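Local coordinates for probable spore coat polysaccharide biosynthesis protein E (Chromobacterium violaceum ATCC 12472, PDB 3G8R) that binds zinc and probably acts as an N-acylneuraminate-9-phosphate synthase, represented here by its NeuB-type barrel and SAF domain, at residues 10-13 / 14-18; 102-105 / 106-110; 123-126 / 127-130; 182-185 / 186-190; 238-241 / 242-246. One frame throughout, in Å; residues are numbered along the deposited sequence.

Interaction 1: residues 10-13 / 14-18; sequences FEMA and NNHMG
The backbone oxygen of Met12 takes a hydrogen bond from Asn15 N, 2.8 Å long and bent to 152° at the hydrogen, which closes a type II' beta turn running from Met12 to Asn15. Ala13 occupies the first corner of this turn with a positive phi of 48°. Asn15 folds back over the same carbonyl, its CB 3.2 Å from Met12 O, but its amide is engaged by other partners, with ND2 bonded to Val226 O and OD1 to Arg69. A second, type I turn follows from Asn14 to Met17 and brings the imidazole of His16 back against the first. Met12, present as selenomethionine, reaches the rim of that ring: its chain crosses His16 at about a right angle, the bend at chi3 (64°) carrying CE round to the ring edge near ND1. The selenium itself lies 5.3 Å from the ring centroid, also at the edge. One face of the imidazole carries Asn14 O, 3.7 Å above its centre, while NE2 is bonded to Thr73 O. Glu11, salt-bridged to Lys44, approaches the bound zinc ion and its ligand His225. The double turn is thus a loop at the end of the first strand of a TIM barrel, beside its metal site.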
# COMPACT_ATOMS: atom_id res chain seq x y z
N PHE A 10 16.31 -14.87 1.37
CA PHE A 10 15.91 -16.05 2.10
C PHE A 10 16.86 -16.30 3.22
O PHE A 10 18.00 -16.66 2.99
CB PHE A 10 15.90 -17.22 1.16
CG PHE A 10 15.14 -16.94 -0.08
CD1 PHE A 10 13.77 -16.70 -0.01
CD2 PHE A 10 15.80 -16.90 -1.31
CE1 PHE A 10 13.06 -16.43 -1.15
CE2 PHE A 10 15.09 -16.64 -2.48
CZ PHE A 10 13.72 -16.40 -2.40
N GLU A 11 16.37 -16.09 4.44
CA GLU A 11 17.16 -16.22 5.65
C GLU A 11 17.20 -17.66 6.07
O GLU A 11 16.16 -18.24 6.36
CB GLU A 11 16.53 -15.39 6.76
CG GLU A 11 17.08 -15.66 8.13
CD GLU A 11 18.35 -14.91 8.42
OE1 GLU A 11 19.42 -15.28 7.86
OE2 GLU A 11 18.29 -13.96 9.23
N MSE A 12 18.38 -18.26 6.10
CA MSE A 12 18.50 -19.64 6.59
C MSE A 12 18.59 -19.60 8.10
O MSE A 12 18.13 -20.52 8.77
CB MSE A 12 19.76 -20.31 6.05
CG MSE A 12 19.70 -21.83 6.02
SE MSE A 12 21.15 -22.50 5.16
CE MSE A 12 22.38 -21.92 6.29
N ALA A 13 19.16 -18.51 8.62
CA ALA A 13 19.47 -18.38 10.02
C ALA A 13 20.20 -19.65 10.44
O ALA A 13 21.25 -19.98 9.88
CB ALA A 13 18.23 -18.16 10.85
N ASN A 14 19.65 -20.36 11.41
CA ASN A 14 20.30 -21.55 11.87
C ASN A 14 19.54 -22.75 11.45
O ASN A 14 19.82 -23.84 11.90
CB ASN A 14 20.52 -21.51 13.37
CG ASN A 14 21.45 -20.37 13.77
OD1 ASN A 14 22.57 -20.30 13.28
ND2 ASN A 14 20.98 -19.48 14.65
N ASN A 15 18.58 -22.56 10.56
CA ASN A 15 17.72 -23.67 10.14
C ASN A 15 18.42 -24.74 9.31
O ASN A 15 17.77 -25.70 8.85
CB ASN A 15 16.48 -23.17 9.41
CG ASN A 15 15.65 -22.23 10.24
OD1 ASN A 15 15.44 -22.45 11.43
ND2 ASN A 15 15.17 -21.17 9.62
N HIS A 16 19.72 -24.58 9.09
CA HIS A 16 20.52 -25.66 8.54
C HIS A 16 20.62 -26.73 9.61
O HIS A 16 20.98 -27.88 9.34
CB HIS A 16 21.91 -25.17 8.16
CG HIS A 16 22.57 -24.35 9.22
ND1 HIS A 16 22.73 -22.99 9.12
CD2 HIS A 16 23.14 -24.71 10.39
CE1 HIS A 16 23.37 -22.54 10.19
NE2 HIS A 16 23.63 -23.57 10.98
N MSE A 17 20.31 -26.31 10.83
CA MSE A 17 20.18 -27.20 11.99
C MSE A 17 21.51 -27.79 12.46
O MSE A 17 21.51 -28.82 13.15
CB MSE A 17 19.15 -28.30 11.74
CG MSE A 17 17.76 -27.82 11.38
SE MSE A 17 16.86 -26.75 12.55
CE MSE A 17 16.95 -27.62 14.11
N GLY A 18 22.62 -27.14 12.12
CA GLY A 18 23.96 -27.67 12.35
C GLY A 18 24.47 -28.59 11.25
O GLY A 18 25.59 -29.14 11.35

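Interaction 2: residues 102-105 / 106-110; sequences ESVD and LIEAH
The carboxylate of Glu108 stacks on no other flat group of the two segments; its OE1 lies 4.3 Å from Val104 CG1, side chain against side chain, and 6.3 Å from OD1 of Asp105. The base of the chain lies closer, on carbonyl oxygens: CB is 3.1 Å from Asp105 O, and CG, set opposite its own carbonyl carbon (chi1 -53°), is 3.2 Å from Val104 O. The bend at chi2 (-89°) then turns the carboxylate. Beneath the side chains run four i to i+4 hydrogen bonds. The bond from Ile107 N to Ser103 O is the shortest at 2.8 Å and the straightest at 165°, and the one from Glu108 N to Val104 O spans 3.0 Å. Leu106 CB and Ile107 CB each pack on carbonyl oxygens of the turn before, Leu106 CB at 3.4 Å from Ser103 O. Ile107 turns inward to Cys96 and Pro98 of strand 93-98, so that this part of helix 101-109 sits on the barrel within a beta-alpha-beta unit. Arg130 of the next helix forms a salt bridge with Asp105 OD1 and only a long, weak ion pair with Glu108 OE1, whose hydrogen-bonding partner is Ser134 OG. The two like charges therefore probably owe their tolerance to one shared arginine and a hydroxyl.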
# COMPACT_ATOMS: atom_id res chain seq x y z
N GLU A 102 35.08 -10.08 14.06
CA GLU A 102 35.75 -11.22 13.42
C GLU A 102 34.88 -11.87 12.35
O GLU A 102 35.42 -12.47 11.42
CB GLU A 102 36.21 -12.27 14.44
CG GLU A 102 37.08 -13.40 13.84
CD GLU A 102 37.86 -14.21 14.89
OE1 GLU A 102 38.40 -15.29 14.54
OE2 GLU A 102 37.94 -13.77 16.07
N SER A 103 33.56 -11.77 12.47
CA SER A 103 32.68 -12.38 11.47
C SER A 103 32.63 -11.54 10.20
O SER A 103 32.45 -12.06 9.11
CB SER A 103 31.29 -12.66 12.03
OG SER A 103 31.37 -13.51 13.17
N VAL A 104 32.82 -10.23 10.35
CA VAL A 104 33.01 -9.39 9.19
C VAL A 104 34.25 -9.85 8.42
O VAL A 104 34.20 -9.99 7.18
CB VAL A 104 33.17 -7.90 9.56
CG1 VAL A 104 33.49 -7.06 8.31
CG2 VAL A 104 31.94 -7.36 10.28
N ASP A 105 35.35 -10.08 9.14
CA ASP A 105 36.59 -10.52 8.52
C ASP A 105 36.28 -11.73 7.69
O ASP A 105 36.65 -11.80 6.50
CB ASP A 105 37.61 -10.89 9.59
CG ASP A 105 38.27 -9.68 10.20
OD1 ASP A 105 38.70 -8.79 9.44
OD2 ASP A 105 38.38 -9.62 11.46
N LEU A 106 35.57 -12.66 8.32
CA LEU A 106 35.20 -13.90 7.71
C LEU A 106 34.33 -13.67 6.47
O LEU A 106 34.58 -14.27 5.41
CB LEU A 106 34.45 -14.74 8.73
CG LEU A 106 34.80 -16.22 8.87
CD1 LEU A 106 33.59 -16.99 9.44
CD2 LEU A 106 35.29 -16.84 7.55
N ILE A 107 33.30 -12.83 6.60
CA ILE A 107 32.47 -12.50 5.45
C ILE A 107 33.33 -12.11 4.25
O ILE A 107 33.01 -12.51 3.15
CB ILE A 107 31.45 -11.38 5.75
CG1 ILE A 107 30.15 -11.94 6.35
CG2 ILE A 107 31.13 -10.55 4.49
CD1 ILE A 107 29.35 -10.91 7.13
N GLU A 108 34.40 -11.35 4.48
CA GLU A 108 35.33 -10.94 3.41
C GLU A 108 36.00 -12.15 2.72
O GLU A 108 35.98 -12.27 1.47
CB GLU A 108 36.43 -10.03 3.97
CG GLU A 108 35.95 -8.81 4.75
CD GLU A 108 35.71 -7.58 3.90
OE1 GLU A 108 35.46 -6.50 4.49
OE2 GLU A 108 35.78 -7.68 2.65
N ALA A 109 36.58 -13.02 3.54
CA ALA A 109 37.23 -14.22 3.06
C ALA A 109 36.33 -15.08 2.16
O ALA A 109 36.79 -15.71 1.17
CB ALA A 109 37.73 -15.03 4.22
N HIS A 110 35.04 -15.11 2.50
CA HIS A 110 34.11 -15.96 1.82
C HIS A 110 33.62 -15.33 0.54
O HIS A 110 32.95 -15.97 -0.26
CB HIS A 110 32.98 -16.28 2.75
CG HIS A 110 33.36 -17.26 3.81
ND1 HIS A 110 32.44 -17.81 4.68
CD2 HIS A 110 34.56 -17.81 4.14
CE1 HIS A 110 33.06 -18.65 5.50
NE2 HIS A 110 34.34 -18.67 5.19

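Interaction 3: residues 123-126 / 127-130; sequences TDWP and LLER
Asp124 is the N-cap of helix 125-132, an outer helix of the TIM barrel, and the close packing is concentrated at this helix start. Asp124 O accepts from Leu128 N at 3.0 Å and, weakly, from Leu127 N. The side chain adds a weak capping bond, Leu127 N to Asp124 OD1 at 3.5 Å. With CG anti to the backbone N (chi1 -167°), the carboxylate is swung over the helix end, and OD1 also rests 3.4 Å from Leu127 CB. That same oxygen is salt-bridged to Arg280 of the second subunit, so the cap is part of the dimer interface, where Pro126 packs on Ala312 of that subunit. Leu127 is buried against Val104 of helix 101-109. Farther along, Glu129 N donates to Trp125 O at 2.9 Å and a nearly straight 169°. The looser, outer side is that of Glu129, partly exposed, with OE1 leaning back to Pro126 CA at 3.3 Å, whereas Arg130 leads away to a salt bridge with Asp105. On the side toward helix 147-158, Trp125 touches Leu128, CZ3 to CD1 being 4.0 Å. One face of the indole carries Thr123 O, 3.0 Å above the plane and displaced toward the rim.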
# COMPACT_ATOMS: atom_id res chain seq x y z
N THR A 123 22.57 -0.87 16.82
CA THR A 123 23.37 0.17 17.49
C THR A 123 24.65 -0.36 18.15
O THR A 123 25.27 0.31 18.97
CB THR A 123 22.53 0.94 18.52
OG1 THR A 123 21.79 0.01 19.33
CG2 THR A 123 21.58 1.84 17.83
N ASP A 124 25.04 -1.57 17.79
CA ASP A 124 26.28 -2.17 18.25
C ASP A 124 27.44 -1.43 17.52
O ASP A 124 28.06 -1.95 16.57
CB ASP A 124 26.21 -3.67 17.93
CG ASP A 124 27.29 -4.50 18.61
OD1 ASP A 124 28.47 -4.08 18.55
OD2 ASP A 124 26.96 -5.59 19.17
N TRP A 125 27.71 -0.21 18.00
CA TRP A 125 28.61 0.76 17.37
C TRP A 125 29.96 0.23 16.93
O TRP A 125 30.38 0.46 15.80
CB TRP A 125 28.83 1.93 18.30
CG TRP A 125 27.56 2.58 18.69
CD1 TRP A 125 27.04 2.69 19.96
CD2 TRP A 125 26.62 3.19 17.80
NE1 TRP A 125 25.84 3.35 19.91
CE2 TRP A 125 25.55 3.67 18.60
CE3 TRP A 125 26.58 3.38 16.41
CZ2 TRP A 125 24.42 4.32 18.04
CZ3 TRP A 125 25.46 4.03 15.85
CH2 TRP A 125 24.40 4.48 16.66
N PRO A 126 30.65 -0.49 17.83
CA PRO A 126 31.91 -1.09 17.42
C PRO A 126 31.72 -2.00 16.22
O PRO A 126 32.60 -2.04 15.35
CB PRO A 126 32.31 -1.94 18.64
CG PRO A 126 31.56 -1.35 19.78
CD PRO A 126 30.30 -0.80 19.23
N LEU A 127 30.60 -2.73 16.16
CA LEU A 127 30.36 -3.62 15.03
C LEU A 127 30.16 -2.81 13.77
O LEU A 127 30.60 -3.22 12.68
CB LEU A 127 29.17 -4.56 15.25
CG LEU A 127 28.84 -5.43 14.03
CD1 LEU A 127 30.05 -6.30 13.62
CD2 LEU A 127 27.61 -6.30 14.18
N LEU A 128 29.50 -1.66 13.91
CA LEU A 128 29.25 -0.78 12.77
C LEU A 128 30.54 -0.18 12.24
O LEU A 128 30.75 -0.15 11.03
CB LEU A 128 28.25 0.34 13.12
CG LEU A 128 26.82 -0.09 13.42
CD1 LEU A 128 25.86 1.07 13.23
CD2 LEU A 128 26.35 -1.27 12.57
N GLU A 129 31.40 0.27 13.14
CA GLU A 129 32.71 0.76 12.74
C GLU A 129 33.38 -0.30 11.88
O GLU A 129 33.84 0.02 10.79
CB GLU A 129 33.57 1.13 13.94
CG GLU A 129 33.23 2.48 14.58
CD GLU A 129 33.76 2.64 16.03
OE1 GLU A 129 33.65 1.69 16.84
OE2 GLU A 129 34.27 3.75 16.37
N ARG A 130 33.39 -1.56 12.33
CA ARG A 130 34.03 -2.63 11.55
C ARG A 130 33.41 -2.81 10.19
O ARG A 130 34.14 -3.14 9.24
CB ARG A 130 34.08 -3.99 12.25
CG ARG A 130 35.52 -4.54 12.31
CD ARG A 130 36.02 -5.46 11.17
NE ARG A 130 35.99 -4.89 9.82
CZ ARG A 130 36.39 -5.53 8.72
NH1 ARG A 130 36.88 -6.77 8.78
NH2 ARG A 130 36.27 -4.95 7.53

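Interaction 4: residues 182-185 / 186-190; sequences LARI and KTLRQ
Helix 184-191 is the helical link of a beta-alpha-beta unit in the barrel, joining strand 164-168 to strand 196-201, and this contact is its opening turn. Ala183 O faces two amides at once and binds both weakly, Lys186 N at 3.1 Å and Thr187 N at 3.3 Å. The regular pattern sets in one residue later, with Leu188 N donating to Arg184 O at 2.9 Å and 163°, and Arg189 N to Ile185 O at 3.0 Å. Arg184 carries the side-chain part of the contact. Its CG lies 4.3 Å from Thr187 CB and equally far from Leu188 CG, so the aliphatic base of the arginine runs alongside the next turn. Beyond it the guanidinium is gripped from outside, NE by His168 ND1 and NH2 by Thr142 OG1, with Leu188 CD2 standing obliquely to its plane. Leu188 CG lies opposite its own carbonyl carbon (chi1 -75°), a setting that brings it to 3.6 Å from Arg184 O and sends the branch toward Ile166. Ile185 likewise faces inward, against Ile197 and Tyr199. Thr187 faces the second subunit: CB packs 3.4 Å from Arg184 O, while OG1 is hydrogen-bonded to Gly262 O of that subunit. Lys186 also reaches the second subunit, packing on its Ala216. The turn thus combines three kinds of chemistry: apolar branches of Ile185 and Leu188 against the strands, a guanidinium whose rotation is probably fixed by His168 and Thr142, and a threonine hydroxyl bonded to the second subunit.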
# COMPACT_ATOMS: atom_id res chain seq x y z
N LEU A 182 2.77 -2.45 9.23
CA LEU A 182 3.38 -2.35 7.95
C LEU A 182 3.40 -0.93 7.52
O LEU A 182 4.16 -0.56 6.64
CB LEU A 182 2.57 -3.16 6.96
CG LEU A 182 2.75 -4.61 7.29
CD1 LEU A 182 1.74 -5.43 6.57
CD2 LEU A 182 4.19 -4.93 6.85
N ALA A 183 2.54 -0.12 8.13
CA ALA A 183 2.54 1.30 7.88
C ALA A 183 3.93 1.82 8.05
O ALA A 183 4.27 2.83 7.49
CB ALA A 183 1.62 2.02 8.86
N ARG A 184 4.75 1.15 8.83
CA ARG A 184 6.04 1.71 9.12
C ARG A 184 6.91 1.75 7.87
O ARG A 184 7.86 2.55 7.80
CB ARG A 184 6.74 1.00 10.29
CG ARG A 184 8.01 1.77 10.67
CD ARG A 184 8.46 1.54 12.08
NE ARG A 184 9.57 0.61 12.08
CZ ARG A 184 10.78 0.92 12.51
NH1 ARG A 184 11.01 2.14 12.98
NH2 ARG A 184 11.74 0.02 12.45
N ILE A 185 6.57 0.93 6.87
CA ILE A 185 7.39 0.91 5.66
C ILE A 185 7.36 2.31 5.02
O ILE A 185 8.40 2.81 4.58
CB ILE A 185 6.97 -0.23 4.67
CG1 ILE A 185 7.05 -1.60 5.35
CG2 ILE A 185 7.86 -0.30 3.45
CD1 ILE A 185 6.63 -2.72 4.45
N LYS A 186 6.19 2.95 5.04
CA LYS A 186 6.01 4.27 4.45
C LYS A 186 6.66 5.29 5.35
O LYS A 186 7.26 6.26 4.86
CB LYS A 186 4.53 4.60 4.25
CG LYS A 186 4.23 6.08 3.93
CD LYS A 186 3.03 6.28 3.00
CE LYS A 186 1.68 5.99 3.67
NZ LYS A 186 0.59 5.53 2.69
N THR A 187 6.60 5.06 6.66
CA THR A 187 7.20 6.01 7.58
C THR A 187 8.67 6.09 7.25
O THR A 187 9.24 7.18 7.13
CB THR A 187 6.99 5.62 9.02
OG1 THR A 187 5.62 5.88 9.36
CG2 THR A 187 7.89 6.43 9.94
N LEU A 188 9.28 4.93 7.08
CA LEU A 188 10.69 4.91 6.80
C LEU A 188 10.96 5.53 5.46
O LEU A 188 11.91 6.29 5.32
CB LEU A 188 11.22 3.50 6.83
CG LEU A 188 11.37 2.89 8.23
CD1 LEU A 188 11.99 1.50 8.13
CD2 LEU A 188 12.22 3.79 9.10
N ARG A 189 10.13 5.20 4.47
CA ARG A 189 10.33 5.72 3.12
C ARG A 189 10.30 7.24 3.08
O ARG A 189 11.10 7.87 2.41
CB ARG A 189 9.31 5.12 2.15
CG ARG A 189 9.15 5.92 0.91
CD ARG A 189 8.21 5.25 -0.07
NE ARG A 189 8.87 4.36 -1.04
CZ ARG A 189 10.19 4.26 -1.26
NH1 ARG A 189 11.08 4.99 -0.57
NH2 ARG A 189 10.63 3.40 -2.18
N GLN A 190 9.38 7.83 3.84
CA GLN A 190 9.22 9.28 3.86
C GLN A 190 10.35 9.98 4.65
O GLN A 190 10.78 11.07 4.31
CB GLN A 190 7.87 9.66 4.43
CG GLN A 190 6.68 9.50 3.49
CD GLN A 190 5.32 9.73 4.22
OE1 GLN A 190 5.19 9.55 5.45
NE2 GLN A 190 4.32 10.11 3.45

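Interaction 5: residues 238-241 / 242-246; sequences YSAN and PEQVR
Asn241 is the N-cap of helix 242-259, the last helix of the barrel, which follows strand 221-225 and its connecting loop. Hydrogen bonds come first. Gln244 N donates to Asn241 OD1 at 2.9 Å, the capping bond, arriving from above the carbonyl plane, 36° out of it, and not on a lone pair. The backbone oxygen of Asn241 takes Val245 N at 3.0 Å and a weak second bond from Gln244 N, so the backbone N-H of Gln244 is shared between the main chain and the side chain of the cap. Asn241 CG sits between the backbone N and the carbonyl carbon (chi1 63°), and this crowded position turns OD1 over the first helical turn. The stacking of flat groups is equally distinct: the side-chain amides of Asn241 and Gln244 lie 2° from parallel, one upon the other, with ND2 of Asn241 3.5 Å from CD of Gln244. Among the aromatic groups, the ring of Tyr238 meets that of the zinc ligand His225 edge to face. A strained approach of two acceptors is left: Glu243 bends back at chi2 so that OE1 stands 2.9 Å from Asn241 OD1, probably an unfavourable contact, with the carboxylate and amide planes nearly parallel. Among the apolar contacts, Pro242 and Val245 pack on Ile30 of helix 21-33, and the methyl of Ala240 points toward the helix start, CB lying 3.7 Å from Gln244 CG and 4.0 Å from Val245 CG2.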
# COMPACT_ATOMS: atom_id res chain seq x y z
N TYR A 238 7.84 -19.11 12.37
CA TYR A 238 8.09 -17.93 11.53
C TYR A 238 9.01 -18.25 10.35
O TYR A 238 9.71 -17.36 9.87
CB TYR A 238 8.69 -16.77 12.37
CG TYR A 238 9.86 -17.12 13.30
CD1 TYR A 238 9.66 -17.67 14.57
CD2 TYR A 238 11.17 -16.85 12.92
CE1 TYR A 238 10.74 -17.97 15.43
CE2 TYR A 238 12.26 -17.15 13.78
CZ TYR A 238 12.04 -17.71 15.02
OH TYR A 238 13.13 -17.99 15.84
N SER A 239 9.04 -19.50 9.90
CA SER A 239 9.93 -19.88 8.80
C SER A 239 9.13 -20.60 7.77
O SER A 239 8.43 -21.54 8.10
CB SER A 239 11.08 -20.74 9.29
OG SER A 239 11.77 -20.06 10.33
N ALA A 240 9.24 -20.17 6.52
CA ALA A 240 8.41 -20.73 5.45
C ALA A 240 9.10 -21.90 4.77
O ALA A 240 10.29 -21.84 4.51
CB ALA A 240 8.03 -19.66 4.43
N ASN A 241 8.33 -22.94 4.48
CA ASN A 241 8.82 -24.04 3.68
C ASN A 241 8.79 -23.68 2.21
O ASN A 241 8.23 -22.66 1.85
CB ASN A 241 8.01 -25.31 3.95
CG ASN A 241 6.57 -25.17 3.56
OD1 ASN A 241 6.26 -24.87 2.42
ND2 ASN A 241 5.68 -25.40 4.50
N PRO A 242 9.37 -24.53 1.34
CA PRO A 242 9.44 -24.20 -0.09
C PRO A 242 8.08 -24.01 -0.74
O PRO A 242 7.97 -23.22 -1.68
CB PRO A 242 10.14 -25.43 -0.69
CG PRO A 242 11.02 -25.89 0.40
CD PRO A 242 10.17 -25.73 1.64
N GLU A 243 7.06 -24.71 -0.26
CA GLU A 243 5.71 -24.55 -0.79
C GLU A 243 5.20 -23.13 -0.49
O GLU A 243 4.53 -22.51 -1.33
CB GLU A 243 4.74 -25.61 -0.23
CG GLU A 243 5.19 -27.11 -0.42
CD GLU A 243 6.42 -27.54 0.45
OE1 GLU A 243 6.27 -27.68 1.69
OE2 GLU A 243 7.51 -27.77 -0.14
N GLN A 244 5.51 -22.61 0.70
CA GLN A 244 4.94 -21.31 1.03
C GLN A 244 5.78 -20.16 0.52
O GLN A 244 5.27 -19.04 0.39
CB GLN A 244 4.51 -21.12 2.51
CG GLN A 244 5.27 -21.89 3.56
CD GLN A 244 4.46 -22.14 4.82
OE1 GLN A 244 5.00 -22.42 5.87
NE2 GLN A 244 3.16 -22.04 4.71
N VAL A 245 7.03 -20.44 0.19
CA VAL A 245 7.83 -19.43 -0.49
C VAL A 245 7.32 -19.15 -1.88
O VAL A 245 7.20 -17.99 -2.25
CB VAL A 245 9.32 -19.77 -0.56
CG1 VAL A 245 10.05 -18.70 -1.29
CG2 VAL A 245 9.89 -19.89 0.85
N ARG A 246 7.00 -20.19 -2.64
CA ARG A 246 6.49 -20.01 -3.98
C ARG A 246 5.24 -19.19 -3.94
O ARG A 246 5.05 -18.31 -4.76
CB ARG A 246 6.16 -21.33 -4.62
CG ARG A 246 5.68 -21.18 -6.05
CD ARG A 246 6.12 -22.34 -6.95
NE ARG A 246 5.50 -22.18 -8.25
CZ ARG A 246 6.11 -21.67 -9.32
NH1 ARG A 246 5.42 -21.53 -10.44
NH2 ARG A 246 7.39 -21.30 -9.27

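From the N terminus the five contacts come strictly in series, none nesting within or crossing another, and each closes a local turn. Interaction 1 follows the first barrel strand; interactions 2, 3 and 4 lie on the outer helices 101-109, 125-132 and 184-191; interaction 5 starts the helix after the last strand. Interactions 2 and 3 meet directly, through Val104 with Leu127 and the charges around Arg130, tying neighbouring helices together. Interactions 1 and 5 also touch, Asn15 against Ser239 and Phe10 against Val245, joining the regions that follow the first and last strands, where the barrel closes; the Asn15-Ser239 touch lies near the zinc site. Interactions 3 and 4, about 25 Å apart between centres, both reach the second subunit.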